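Local coordinates for protein putative adhesin (Bacteroides fragilis NCTC 9343, PDB 3PET) that is of unproven function but, as a predicted lipoprotein with a right-handed beta-helical fold, probably takes part in adhesion at the bacterial cell surface, at residues A[42-47]-A[65-70]; A[54-59]-A[79-84]; A[88-93]-A[101-106]. All blocks are in the same frame, centred on the assembly; numbering follows the deposited sequence.

Contact 1: residues A[42-47]-A[65-70]; sequences TDLQIY and LFLSID
No flat group enters the contact between L44 and the pair L65 and L67; branched methyl ends meet from the two sides, with neither a ring face nor an amide edge between them. L44 presents both of its branches. Its CD2 sits against L67 CD2 at 3.7 Å, the closest approach between 42-47 and 65-70. The same CD2 also lies 4.2 Å from L65 CD1, while L44 CD1 faces L65 CD2 at 4.2 Å, making the L44–L65 meeting a two-point one in which the side chains pass at an oblique angle. L44 and L67 instead run alongside each other in opposite senses. L44 and L65 both carry CG anti to the backbone N (chi1 173° in each), whereas L67 turns CG to the other side, beside its N (chi1 -53°), which brings its CD2 against the CD2 branch of L44. The backbones stay well apart, with 9.3 Å between L44 CA and L65 CA. V58 touches L44 and L67, and I85 touches L44 and L65, so two further strands close around the leucines. Backbone groups of 43-47 bond instead to Y16 and R14 on one flank and to T86, T84 and K82 on the other. With no hydrogen bond across it, this buried contact rests on dispersion and the exclusion of water.

Contact 2: residues A[54-59]-A[79-84]; sequences ALIQVA and KKMKIT
I56 lays its CD1 against the terminal methyl of M81, the two side chains reaching toward each other tip to tip. The I56 CD1 to M81 CE distance is 3.5 Å, tighter than usual for two methyl carbons. I56 is stretched out to make this reach: CG1 stands beside the backbone N and CD1 continues straight on (chi2 177°). M81, present as selenomethionine, does the reverse and folds up, bent at both chi2 (-57°) and chi3 (-62°), which swings CE across toward the isoleucine. The selenium hangs back, 5.2 Å between M81 SE and I56 CD1, and the methyl does the touching. I83 supplies a second, easier neighbour on the same tip, with 4.3 Å between I83 CD1 and I56 CD1. The main chains are held well apart, I56 CA and I83 CA being 10.3 Å from each other. I46 touches both I56 and M81, T28 lies against both I56 and I83, and I52 and V53 of the short helix 50-53 pack on M81 at this end of the fold. An acetate ion, probably from the crystallisation liquor, lies about 4 Å from the M81 side chain. Across 54-59 and 79-84 the contact is wholly apolar, without a hydrogen bond or salt bridge. The lysines K79, K80 and K82 extend to exposed surroundings, which separates charge from the buried methyls; the small interface is gathered on I56 CD1, which both M81 CE and I83 CD1 meet, and the short approach to M81 may reflect local crowding or coordinate error.

Contact 3: residues A[88-93]-A[101-106]; sequences PTLNGI and VHIENG
I93 and I103 make the closest approach of this contact, at ordinary van der Waals distance, their CD1 atoms 4.0 Å apart as the two side chains slide past each other in opposite directions. I103 CD1 is shared: L90 CD2 also comes to it, at 4.1 Å, crossing it at a slant. I93 CD1 is shared in the same way, meeting V101 CG1 at 4.2 Å. L90, I93 and I103 thus bring three methyls together in a triangle, with V101 CG1 touching it at I93 CD1. The torsions set this up. V101 carries CG1 anti to its backbone N (chi1 -177°), the branch that faces I93, while I103 runs out nearly straight beyond CG1 (chi2 -176°), carrying CD1 to where L90 CD2 and I93 CD1 sit side by side. Y34 touches L90 and I103, and I124 packs on I103, adding to the apolar surroundings.

The other side of each segment is polar and more open to solvent. T89, E104 and N105 are exposed, and H102 turns away from 88-93 to stack its ring with that of Y33. N91, also on the outer side, donates from ND2 to N111 O, and L90 O accepts from T109 OG1, tying the loop before strand 92-95 to residues 109-111 that lead into strand 111-116. The touching parts run nearly antiparallel, 159° between their end-to-end directions, yet exchange no backbone bonds: strand 92-95 pairs in parallel with 23-26 and 111-116, and strand 101-103 with 31-36 and 122-128. Two strands of one turn facing each other across an apolar interior, each stacked in parallel on neighbouring turns, is the arrangement of a right-handed beta-helix.

In the fold
All three contacts are buried and purely apolar, methyl against methyl, and none contains a hydrogen bond across its segments. Contacts 1 and 2 lie about 6 Å apart between centres and interlock: strands 56-61 and 64-69 pair as antiparallel neighbours, probably hydrogen-bonded from F66 N to A59 O and from Q57 N to S68 O, and strands 43-47 and 82-87 do the same opposite them. Contact 2 is made by isoleucines and a selenomethionine, while contact 1, equally buried, is built from leucines. Contact 3, about 15 Å from contact 1, is nearest the middle of the chain and joins strands stacked in parallel with their neighbours, where regular coiling takes over from the antiparallel pairing.

Contact 1: residues A[42-47]-A[65-70]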
ATOM      1  N   THR A  42      -7.108  -5.977 -33.210  1.00 19.63           N
ATOM      2  CA  THR A  42      -6.397  -5.174 -32.211  1.00 19.67           C
ATOM      3  C   THR A  42      -7.027  -3.784 -32.235  1.00 24.26           C
ATOM      4  O   THR A  42      -7.223  -3.229 -33.308  1.00 23.97           O
ATOM      5  CB  THR A  42      -4.872  -5.156 -32.435  1.00 26.40           C
ATOM      6  OG1 THR A  42      -4.402  -6.486 -32.290  1.00 24.65           O
ATOM      7  CG2 THR A  42      -4.142  -4.273 -31.434  1.00 24.61           C
ATOM      8  N   ASP A  43      -7.391  -3.245 -31.067  1.00 21.58           N
ATOM      9  CA  ASP A  43      -8.012  -1.930 -31.038  1.00 21.16           C
ATOM     10  C   ASP A  43      -7.796  -1.236 -29.698  1.00 23.63           C
ATOM     11  O   ASP A  43      -7.614  -1.877 -28.662  1.00 21.68           O
ATOM     12  CB  ASP A  43      -9.525  -2.029 -31.360  1.00 23.60           C
ATOM     13  CG  ASP A  43     -10.158  -0.676 -31.668  1.00 36.09           C
ATOM     14  OD1 ASP A  43      -9.577   0.086 -32.503  1.00 33.49           O
ATOM     15  OD2 ASP A  43     -11.153  -0.324 -30.996  1.00 39.90           O
ATOM     16  N   LEU A  44      -7.764   0.096 -29.754  1.00 19.73           N
ATOM     17  CA  LEU A  44      -7.642   0.957 -28.601  1.00 19.17           C
ATOM     18  C   LEU A  44      -8.615   2.086 -28.746  1.00 22.81           C
ATOM     19  O   LEU A  44      -8.583   2.808 -29.754  1.00 20.09           O
ATOM     20  CB  LEU A  44      -6.203   1.501 -28.420  1.00 18.92           C
ATOM     21  CG  LEU A  44      -6.035   2.561 -27.311  1.00 21.37           C
ATOM     22  CD1 LEU A  44      -6.228   1.962 -25.902  1.00 19.01           C
ATOM     23  CD2 LEU A  44      -4.716   3.259 -27.428  1.00 20.75           C
ATOM     24  N   GLN A  45      -9.502   2.227 -27.742  1.00 19.56           N
ATOM     25  CA  GLN A  45     -10.451   3.332 -27.688  1.00 19.75           C
ATOM     26  C   GLN A  45     -10.343   4.023 -26.373  1.00 22.74           C
ATOM     27  O   GLN A  45     -10.236   3.369 -25.326  1.00 21.66           O
ATOM     28  CB  GLN A  45     -11.903   2.896 -27.927  1.00 21.96           C
ATOM     29  CG  GLN A  45     -12.090   2.142 -29.228  1.00 35.87           C
ATOM     30  CD  GLN A  45     -13.521   1.910 -29.587  1.00 57.34           C
ATOM     31  OE1 GLN A  45     -14.415   1.799 -28.731  1.00 49.29           O
ATOM     32  NE2 GLN A  45     -13.753   1.796 -30.881  1.00 57.21           N
ATOM     33  N   ILE A  46     -10.373   5.354 -26.416  1.00 20.87           N
ATOM     34  CA  ILE A  46     -10.332   6.165 -25.201  1.00 19.88           C
ATOM     35  C   ILE A  46     -11.553   7.076 -25.221  1.00 22.45           C
ATOM     36  O   ILE A  46     -11.769   7.825 -26.175  1.00 20.61           O
ATOM     37  CB  ILE A  46      -8.995   6.915 -24.978  1.00 22.83           C
ATOM     38  CG1 ILE A  46      -7.803   5.888 -24.935  1.00 23.93           C
ATOM     39  CG2 ILE A  46      -9.059   7.720 -23.648  1.00 21.87           C
ATOM     40  CD1 ILE A  46      -6.381   6.448 -24.945  1.00 29.99           C
ATOM     41  N   TYR A  47     -12.368   6.955 -24.172  1.00 19.90           N
ATOM     42  CA  TYR A  47     -13.592   7.721 -23.979  1.00 19.57           C
ATOM     43  C   TYR A  47     -13.414   8.751 -22.879  1.00 23.07           C
ATOM     44  O   TYR A  47     -12.860   8.446 -21.827  1.00 21.47           O
ATOM     45  CB  TYR A  47     -14.755   6.781 -23.633  1.00 20.91           C
ATOM     46  CG  TYR A  47     -16.051   7.501 -23.319  1.00 24.08           C
ATOM     47  CD1 TYR A  47     -16.922   7.894 -24.338  1.00 26.29           C
ATOM     48  CD2 TYR A  47     -16.388   7.833 -22.008  1.00 25.51           C
ATOM     49  CE1 TYR A  47     -18.100   8.594 -24.062  1.00 26.65           C
ATOM     50  CE2 TYR A  47     -17.570   8.532 -21.719  1.00 27.22           C
ATOM     51  CZ  TYR A  47     -18.428   8.896 -22.753  1.00 35.91           C
ATOM     52  OH  TYR A  47     -19.612   9.574 -22.519  1.00 37.06           O
ATOM     53  N   LEU A  65       1.936  -1.977 -25.932  1.00 19.42           N
ATOM     54  CA  LEU A  65       1.136  -0.773 -26.023  1.00 18.23           C
ATOM     55  C   LEU A  65       1.530   0.116 -24.852  1.00 22.57           C
ATOM     56  O   LEU A  65       1.341  -0.280 -23.691  1.00 20.10           O
ATOM     57  CB  LEU A  65      -0.373  -1.104 -25.984  1.00 18.26           C
ATOM     58  CG  LEU A  65      -1.323   0.096 -25.903  1.00 21.63           C
ATOM     59  CD1 LEU A  65      -1.269   0.944 -27.193  1.00 21.81           C
ATOM     60  CD2 LEU A  65      -2.745  -0.369 -25.641  1.00 24.28           C
ATOM     61  N   PHE A  66       2.080   1.312 -25.149  1.00 19.38           N
ATOM     62  CA  PHE A  66       2.458   2.286 -24.128  1.00 17.87           C
ATOM     63  C   PHE A  66       1.453   3.410 -24.099  1.00 19.98           C
ATOM     64  O   PHE A  66       1.223   4.046 -25.117  1.00 18.27           O
ATOM     65  CB  PHE A  66       3.875   2.848 -24.386  1.00 19.69           C
ATOM     66  CG  PHE A  66       5.002   1.866 -24.163  1.00 20.86           C
ATOM     67  CD1 PHE A  66       5.575   1.716 -22.908  1.00 23.49           C
ATOM     68  CD2 PHE A  66       5.521   1.137 -25.215  1.00 22.18           C
ATOM     69  CE1 PHE A  66       6.634   0.813 -22.711  1.00 24.90           C
ATOM     70  CE2 PHE A  66       6.594   0.272 -25.024  1.00 24.33           C
ATOM     71  CZ  PHE A  66       7.133   0.101 -23.776  1.00 23.01           C
ATOM     72  N   LEU A  67       0.873   3.666 -22.935  1.00 16.93           N
ATOM     73  CA  LEU A  67      -0.061   4.768 -22.718  1.00 16.02           C
ATOM     74  C   LEU A  67       0.572   5.699 -21.690  1.00 20.49           C
ATOM     75  O   LEU A  67       0.924   5.258 -20.614  1.00 20.85           O
ATOM     76  CB  LEU A  67      -1.431   4.248 -22.238  1.00 15.40           C
ATOM     77  CG  LEU A  67      -2.114   3.158 -23.080  1.00 20.00           C
ATOM     78  CD1 LEU A  67      -3.352   2.633 -22.373  1.00 20.51           C
ATOM     79  CD2 LEU A  67      -2.482   3.680 -24.493  1.00 19.07           C
ATOM     80  N   SER A  68       0.795   6.957 -22.050  1.00 18.71           N
ATOM     81  CA  SER A  68       1.433   7.901 -21.146  1.00 18.38           C
ATOM     82  C   SER A  68       0.722   9.241 -21.162  1.00 23.14           C
ATOM     83  O   SER A  68      -0.186   9.456 -21.965  1.00 22.07           O
ATOM     84  CB  SER A  68       2.898   8.078 -21.521  1.00 20.03           C
ATOM     85  OG  SER A  68       3.002   8.530 -22.857  1.00 26.88           O
ATOM     86  N   ILE A  69       1.114  10.137 -20.233  1.00 20.27           N
ATOM     87  CA  ILE A  69       0.562  11.489 -20.105  1.00 20.60           C
ATOM     88  C   ILE A  69       1.685  12.470 -19.856  1.00 21.70           C
ATOM     89  O   ILE A  69       2.779  12.074 -19.439  1.00 19.86           O
ATOM     90  CB  ILE A  69      -0.532  11.597 -18.982  1.00 23.96           C
ATOM     91  CG1 ILE A  69       0.041  11.291 -17.578  1.00 25.66           C
ATOM     92  CG2 ILE A  69      -1.746  10.713 -19.287  1.00 23.98           C
ATOM     93  CD1 ILE A  69      -0.719  11.905 -16.429  1.00 32.52           C
ATOM     94  N   ASP A  70       1.404  13.763 -20.092  1.00 16.67           N
ATOM     95  CA  ASP A  70       2.287  14.850 -19.716  1.00 16.68           C
ATOM     96  C   ASP A  70       2.013  15.018 -18.212  1.00 20.08           C
ATOM     97  O   ASP A  70       0.957  15.527 -17.816  1.00 19.59           O
ATOM     98  CB  ASP A  70       2.019  16.138 -20.546  1.00 18.32           C
ATOM     99  CG  ASP A  70       2.856  17.344 -20.115  1.00 25.57           C
ATOM    100  OD1 ASP A  70       3.600  17.233 -19.114  1.00 24.64           O
ATOM    101  OD2 ASP A  70       2.796  18.380 -20.799  1.00 26.61           O
TER

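Contact 2: residues A[54-59]-A[79-84]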
ATOM      1  N   ALA A  54      -7.166  14.004 -25.221  1.00 26.00           N
ATOM      2  CA  ALA A  54      -6.044  14.571 -25.971  1.00 26.52           C
ATOM      3  C   ALA A  54      -4.729  14.551 -25.179  1.00 27.59           C
ATOM      4  O   ALA A  54      -3.670  14.631 -25.799  1.00 27.11           O
ATOM      5  CB  ALA A  54      -6.367  15.999 -26.409  1.00 28.06           C
ATOM      6  N   LEU A  55      -4.786  14.411 -23.830  1.00 22.93           N
ATOM      7  CA  LEU A  55      -3.594  14.383 -22.968  1.00 22.51           C
ATOM      8  C   LEU A  55      -2.880  13.012 -22.979  1.00 23.65           C
ATOM      9  O   LEU A  55      -1.766  12.903 -22.478  1.00 22.88           O
ATOM     10  CB  LEU A  55      -3.949  14.743 -21.515  1.00 22.97           C
ATOM     11  CG  LEU A  55      -4.571  16.119 -21.242  1.00 30.37           C
ATOM     12  CD1 LEU A  55      -4.856  16.270 -19.774  1.00 29.83           C
ATOM     13  CD2 LEU A  55      -3.664  17.266 -21.698  1.00 34.48           C
ATOM     14  N   ILE A  56      -3.513  11.983 -23.529  1.00 20.87           N
ATOM     15  CA  ILE A  56      -2.931  10.638 -23.521  1.00 20.16           C
ATOM     16  C   ILE A  56      -2.074  10.391 -24.765  1.00 23.55           C
ATOM     17  O   ILE A  56      -2.554  10.498 -25.892  1.00 21.43           O
ATOM     18  CB  ILE A  56      -4.021   9.551 -23.344  1.00 22.75           C
ATOM     19  CG1 ILE A  56      -4.820   9.803 -22.007  1.00 23.57           C
ATOM     20  CG2 ILE A  56      -3.369   8.120 -23.389  1.00 19.50           C
ATOM     21  CD1 ILE A  56      -5.947   8.879 -21.726  1.00 24.51           C
ATOM     22  N   GLN A  57      -0.810  10.041 -24.555  1.00 19.26           N
ATOM     23  CA  GLN A  57       0.068   9.716 -25.684  1.00 19.44           C
ATOM     24  C   GLN A  57       0.048   8.197 -25.840  1.00 22.87           C
ATOM     25  O   GLN A  57       0.076   7.451 -24.854  1.00 20.72           O
ATOM     26  CB  GLN A  57       1.494  10.259 -25.474  1.00 21.28           C
ATOM     27  CG  GLN A  57       1.568  11.781 -25.338  1.00 27.75           C
ATOM     28  CD  GLN A  57       1.631  12.218 -23.892  1.00 35.02           C
ATOM     29  OE1 GLN A  57       2.251  11.560 -23.043  1.00 31.14           O
ATOM     30  NE2 GLN A  57       0.972  13.316 -23.584  1.00 25.10           N
ATOM     31  N   VAL A  58      -0.030   7.758 -27.083  1.00 19.15           N
ATOM     32  CA  VAL A  58      -0.195   6.349 -27.434  1.00 18.72           C
ATOM     33  C   VAL A  58       0.918   5.904 -28.378  1.00 21.72           C
ATOM     34  O   VAL A  58       1.199   6.600 -29.336  1.00 20.24           O
ATOM     35  CB  VAL A  58      -1.598   6.187 -28.101  1.00 21.86           C
ATOM     36  CG1 VAL A  58      -1.790   4.777 -28.691  1.00 21.64           C
ATOM     37  CG2 VAL A  58      -2.730   6.524 -27.117  1.00 21.36           C
ATOM     38  N   ALA A  59       1.506   4.725 -28.143  1.00 18.76           N
ATOM     39  CA  ALA A  59       2.532   4.149 -29.025  1.00 20.07           C
ATOM     40  C   ALA A  59       2.641   2.663 -28.826  1.00 23.22           C
ATOM     41  O   ALA A  59       2.518   2.178 -27.707  1.00 22.04           O
ATOM     42  CB  ALA A  59       3.905   4.788 -28.763  1.00 21.29           C
ATOM     43  N   LYS A  79     -12.831  12.728 -14.444  1.00 40.23           N
ATOM     44  CA  LYS A  79     -14.131  12.036 -14.450  1.00 40.74           C
ATOM     45  C   LYS A  79     -14.565  11.655 -15.877  1.00 43.95           C
ATOM     46  O   LYS A  79     -14.426  12.472 -16.801  1.00 44.90           O
ATOM     47  CB  LYS A  79     -15.229  12.909 -13.803  1.00 43.44           C
ATOM     48  CG  LYS A  79     -15.102  13.040 -12.290  1.00 51.15           C
ATOM     49  CD  LYS A  79     -16.400  13.504 -11.634  1.00 55.24           C
ATOM     50  CE  LYS A  79     -16.381  14.972 -11.273  1.00 61.60           C
ATOM     51  NZ  LYS A  79     -16.775  15.824 -12.422  1.00 66.23           N
ATOM     52  N   LYS A  80     -15.125  10.432 -16.033  1.00 37.06           N
ATOM     53  CA  LYS A  80     -15.668   9.867 -17.289  1.00 35.89           C
ATOM     54  C   LYS A  80     -14.606   9.162 -18.157  1.00 35.79           C
ATOM     55  O   LYS A  80     -14.995   8.488 -19.116  1.00 36.40           O
ATOM     56  CB  LYS A  80     -16.434  10.916 -18.137  1.00 38.31           C
ATOM     57  CG  LYS A  80     -17.741  11.382 -17.486  1.00 51.96           C
ATOM     58  CD  LYS A  80     -18.214  12.717 -18.042  1.00 64.25           C
ATOM     59  CE  LYS A  80     -19.350  13.321 -17.243  1.00 77.85           C
ATOM     60  NZ  LYS A  80     -20.665  12.687 -17.546  1.00 88.33           N
HETATM   61  N   MSE A  81     -13.295   9.253 -17.796  1.00 27.26           N
HETATM   62  CA  MSE A  81     -12.196   8.628 -18.563  1.00 24.15           C
HETATM   63  C   MSE A  81     -12.310   7.094 -18.577  1.00 27.57           C
HETATM   64  O   MSE A  81     -12.333   6.474 -17.512  1.00 28.31           O
HETATM   65  CB  MSE A  81     -10.819   9.039 -18.007  1.00 24.29           C
HETATM   66  CG  MSE A  81     -10.464  10.501 -18.269  1.00 29.36           C
HETATM   67 SE   MSE A  81     -10.493  11.003 -20.179  0.75 34.93          SE
HETATM   68  CE  MSE A  81      -9.134   9.848 -20.792  1.00 29.46           C
ATOM     69  N   LYS A  82     -12.426   6.491 -19.768  1.00 21.59           N
ATOM     70  CA  LYS A  82     -12.497   5.027 -19.892  1.00 19.66           C
ATOM     71  C   LYS A  82     -11.601   4.593 -21.042  1.00 22.30           C
ATOM     72  O   LYS A  82     -11.737   5.103 -22.167  1.00 21.71           O
ATOM     73  CB  LYS A  82     -13.937   4.523 -20.086  1.00 21.60           C
ATOM     74  CG  LYS A  82     -14.047   3.021 -19.898  1.00 27.16           C
ATOM     75  CD  LYS A  82     -15.224   2.387 -20.620  1.00 39.39           C
ATOM     76  CE  LYS A  82     -16.515   2.521 -19.858  1.00 53.66           C
ATOM     77  NZ  LYS A  82     -17.636   1.800 -20.516  1.00 58.28           N
ATOM     78  N   ILE A  83     -10.668   3.685 -20.748  1.00 16.05           N
ATOM     79  CA  ILE A  83      -9.737   3.160 -21.741  1.00 15.05           C
ATOM     80  C   ILE A  83     -10.153   1.723 -22.057  1.00 20.28           C
ATOM     81  O   ILE A  83     -10.168   0.885 -21.168  1.00 21.25           O
ATOM     82  CB  ILE A  83      -8.263   3.276 -21.237  1.00 16.89           C
ATOM     83  CG1 ILE A  83      -7.886   4.761 -20.965  1.00 14.59           C
ATOM     84  CG2 ILE A  83      -7.281   2.611 -22.234  1.00 18.35           C
ATOM     85  CD1 ILE A  83      -6.679   4.985 -19.973  1.00 17.34           C
ATOM     86  N   THR A  84     -10.497   1.443 -23.319  1.00 16.52           N
ATOM     87  CA  THR A  84     -10.946   0.136 -23.766  1.00 16.38           C
ATOM     88  C   THR A  84      -9.873  -0.421 -24.687  1.00 21.51           C
ATOM     89  O   THR A  84      -9.526   0.192 -25.703  1.00 20.28           O
ATOM     90  CB  THR A  84     -12.339   0.265 -24.397  1.00 28.36           C
ATOM     91  OG1 THR A  84     -13.236   0.621 -23.346  1.00 28.35           O
ATOM     92  CG2 THR A  84     -12.827  -1.033 -25.034  1.00 29.20           C
TER

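Contact 3: residues A[88-93]-A[101-106]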
ATOM      1  N   PRO A  88      -5.724  -9.984 -29.769  1.00 20.22           N
ATOM      2  CA  PRO A  88      -5.922 -11.446 -29.762  1.00 20.41           C
ATOM      3  C   PRO A  88      -5.212 -12.152 -28.587  1.00 23.46           C
ATOM      4  O   PRO A  88      -5.692 -13.189 -28.124  1.00 22.96           O
ATOM      5  CB  PRO A  88      -5.327 -11.879 -31.109  1.00 22.83           C
ATOM      6  CG  PRO A  88      -5.424 -10.643 -31.977  1.00 27.03           C
ATOM      7  CD  PRO A  88      -5.023  -9.562 -31.000  1.00 21.83           C
ATOM      8  N   THR A  89      -4.055 -11.616 -28.124  1.00 19.08           N
ATOM      9  CA  THR A  89      -3.287 -12.223 -27.047  1.00 19.22           C
ATOM     10  C   THR A  89      -2.828 -11.192 -26.023  1.00 22.17           C
ATOM     11  O   THR A  89      -2.669 -10.017 -26.363  1.00 21.91           O
ATOM     12  CB  THR A  89      -2.043 -13.001 -27.582  1.00 24.55           C
ATOM     13  OG1 THR A  89      -1.093 -12.084 -28.126  1.00 27.48           O
ATOM     14  CG2 THR A  89      -2.391 -14.118 -28.576  1.00 20.43           C
ATOM     15  N   LEU A  90      -2.565 -11.649 -24.780  1.00 17.38           N
ATOM     16  CA  LEU A  90      -2.019 -10.803 -23.726  1.00 16.77           C
ATOM     17  C   LEU A  90      -1.136 -11.625 -22.800  1.00 21.94           C
ATOM     18  O   LEU A  90      -1.595 -12.630 -22.240  1.00 20.69           O
ATOM     19  CB  LEU A  90      -3.109 -10.073 -22.923  1.00 16.66           C
ATOM     20  CG  LEU A  90      -2.599  -8.930 -22.017  1.00 19.88           C
ATOM     21  CD1 LEU A  90      -2.142  -7.722 -22.843  1.00 20.17           C
ATOM     22  CD2 LEU A  90      -3.656  -8.523 -21.030  1.00 22.08           C
ATOM     23  N   ASN A  91       0.135 -11.183 -22.640  1.00 18.67           N
ATOM     24  CA  ASN A  91       1.135 -11.829 -21.787  1.00 19.07           C
ATOM     25  C   ASN A  91       1.597 -10.949 -20.630  1.00 21.16           C
ATOM     26  O   ASN A  91       2.246 -11.448 -19.721  1.00 18.84           O
ATOM     27  CB  ASN A  91       2.360 -12.228 -22.622  1.00 21.95           C
ATOM     28  CG  ASN A  91       2.027 -13.301 -23.620  1.00 36.41           C
ATOM     29  OD1 ASN A  91       2.136 -13.085 -24.811  1.00 26.67           O
ATOM     30  ND2 ASN A  91       1.538 -14.451 -23.158  1.00 29.42           N
ATOM     31  N   GLY A  92       1.317  -9.650 -20.690  1.00 18.20           N
ATOM     32  CA  GLY A  92       1.775  -8.762 -19.636  1.00 16.99           C
ATOM     33  C   GLY A  92       0.994  -7.487 -19.471  1.00 19.30           C
ATOM     34  O   GLY A  92       0.531  -6.892 -20.448  1.00 18.20           O
ATOM     35  N   ILE A  93       0.842  -7.079 -18.204  1.00 14.97           N
ATOM     36  CA  ILE A  93       0.255  -5.801 -17.817  1.00 15.00           C
ATOM     37  C   ILE A  93       1.195  -5.166 -16.826  1.00 19.32           C
ATOM     38  O   ILE A  93       1.451  -5.737 -15.760  1.00 18.73           O
ATOM     39  CB  ILE A  93      -1.211  -5.841 -17.261  1.00 19.27           C
ATOM     40  CG1 ILE A  93      -2.194  -6.532 -18.245  1.00 20.41           C
ATOM     41  CG2 ILE A  93      -1.706  -4.388 -16.944  1.00 20.03           C
ATOM     42  CD1 ILE A  93      -3.542  -6.900 -17.618  1.00 28.07           C
ATOM     43  N   VAL A 101      -7.819  -1.835 -13.321  1.00 15.24           N
ATOM     44  CA  VAL A 101      -7.540  -2.610 -14.541  1.00 15.09           C
ATOM     45  C   VAL A 101      -8.467  -3.823 -14.517  1.00 20.42           C
ATOM     46  O   VAL A 101      -8.448  -4.599 -13.552  1.00 18.33           O
ATOM     47  CB  VAL A 101      -6.039  -3.003 -14.727  1.00 17.96           C
ATOM     48  CG1 VAL A 101      -5.819  -3.753 -16.046  1.00 17.60           C
ATOM     49  CG2 VAL A 101      -5.127  -1.765 -14.666  1.00 17.39           C
ATOM     50  N   HIS A 102      -9.279  -3.988 -15.581  1.00 16.54           N
ATOM     51  CA  HIS A 102     -10.227  -5.099 -15.649  1.00 16.35           C
ATOM     52  C   HIS A 102     -10.005  -5.974 -16.853  1.00 20.38           C
ATOM     53  O   HIS A 102      -9.656  -5.482 -17.932  1.00 19.06           O
ATOM     54  CB  HIS A 102     -11.686  -4.588 -15.730  1.00 17.52           C
ATOM     55  CG  HIS A 102     -12.162  -3.772 -14.568  1.00 20.87           C
ATOM     56  ND1 HIS A 102     -12.913  -4.338 -13.547  1.00 22.62           N
ATOM     57  CD2 HIS A 102     -12.043  -2.443 -14.339  1.00 22.10           C
ATOM     58  CE1 HIS A 102     -13.170  -3.349 -12.704  1.00 22.20           C
ATOM     59  NE2 HIS A 102     -12.688  -2.186 -13.152  1.00 22.32           N
ATOM     60  N   ILE A 103     -10.265  -7.279 -16.667  1.00 17.01           N
ATOM     61  CA  ILE A 103     -10.401  -8.333 -17.683  1.00 16.07           C
ATOM     62  C   ILE A 103     -11.693  -9.015 -17.249  1.00 21.75           C
ATOM     63  O   ILE A 103     -11.667  -9.958 -16.446  1.00 21.31           O
ATOM     64  CB  ILE A 103      -9.197  -9.296 -17.850  1.00 18.40           C
ATOM     65  CG1 ILE A 103      -7.847  -8.546 -18.065  1.00 17.36           C
ATOM     66  CG2 ILE A 103      -9.505 -10.318 -18.974  1.00 17.00           C
ATOM     67  CD1 ILE A 103      -6.542  -9.506 -18.354  1.00 22.91           C
ATOM     68  N   GLU A 104     -12.825  -8.426 -17.633  1.00 18.62           N
ATOM     69  CA  GLU A 104     -14.127  -8.905 -17.164  1.00 20.24           C
ATOM     70  C   GLU A 104     -14.566 -10.231 -17.773  1.00 25.50           C
ATOM     71  O   GLU A 104     -15.271 -10.984 -17.111  1.00 27.14           O
ATOM     72  CB  GLU A 104     -15.230  -7.874 -17.469  1.00 21.87           C
ATOM     73  CG  GLU A 104     -15.041  -6.503 -16.847  1.00 29.56           C
ATOM     74  CD  GLU A 104     -16.207  -5.552 -17.060  1.00 44.90           C
ATOM     75  OE1 GLU A 104     -16.571  -5.284 -18.229  1.00 31.61           O
ATOM     76  OE2 GLU A 104     -16.738  -5.045 -16.047  1.00 40.39           O
ATOM     77  N   ASN A 105     -14.233 -10.478 -19.043  1.00 20.74           N
ATOM     78  CA  ASN A 105     -14.772 -11.629 -19.742  1.00 20.45           C
ATOM     79  C   ASN A 105     -13.740 -12.656 -20.205  1.00 23.41           C
ATOM     80  O   ASN A 105     -13.985 -13.373 -21.159  1.00 22.94           O
ATOM     81  CB  ASN A 105     -15.632 -11.140 -20.922  1.00 20.89           C
ATOM     82  CG  ASN A 105     -16.858 -10.431 -20.414  1.00 38.12           C
ATOM     83  OD1 ASN A 105     -17.694 -11.010 -19.707  1.00 32.07           O
ATOM     84  ND2 ASN A 105     -16.936  -9.145 -20.677  1.00 30.17           N
ATOM     85  N   GLY A 106     -12.651 -12.799 -19.483  1.00 19.81           N
ATOM     86  CA  GLY A 106     -11.707 -13.862 -19.794  1.00 19.33           C
ATOM     87  C   GLY A 106     -10.452 -13.551 -20.563  1.00 22.71           C
ATOM     88  O   GLY A 106     -10.378 -12.593 -21.336  1.00 23.42           O
TER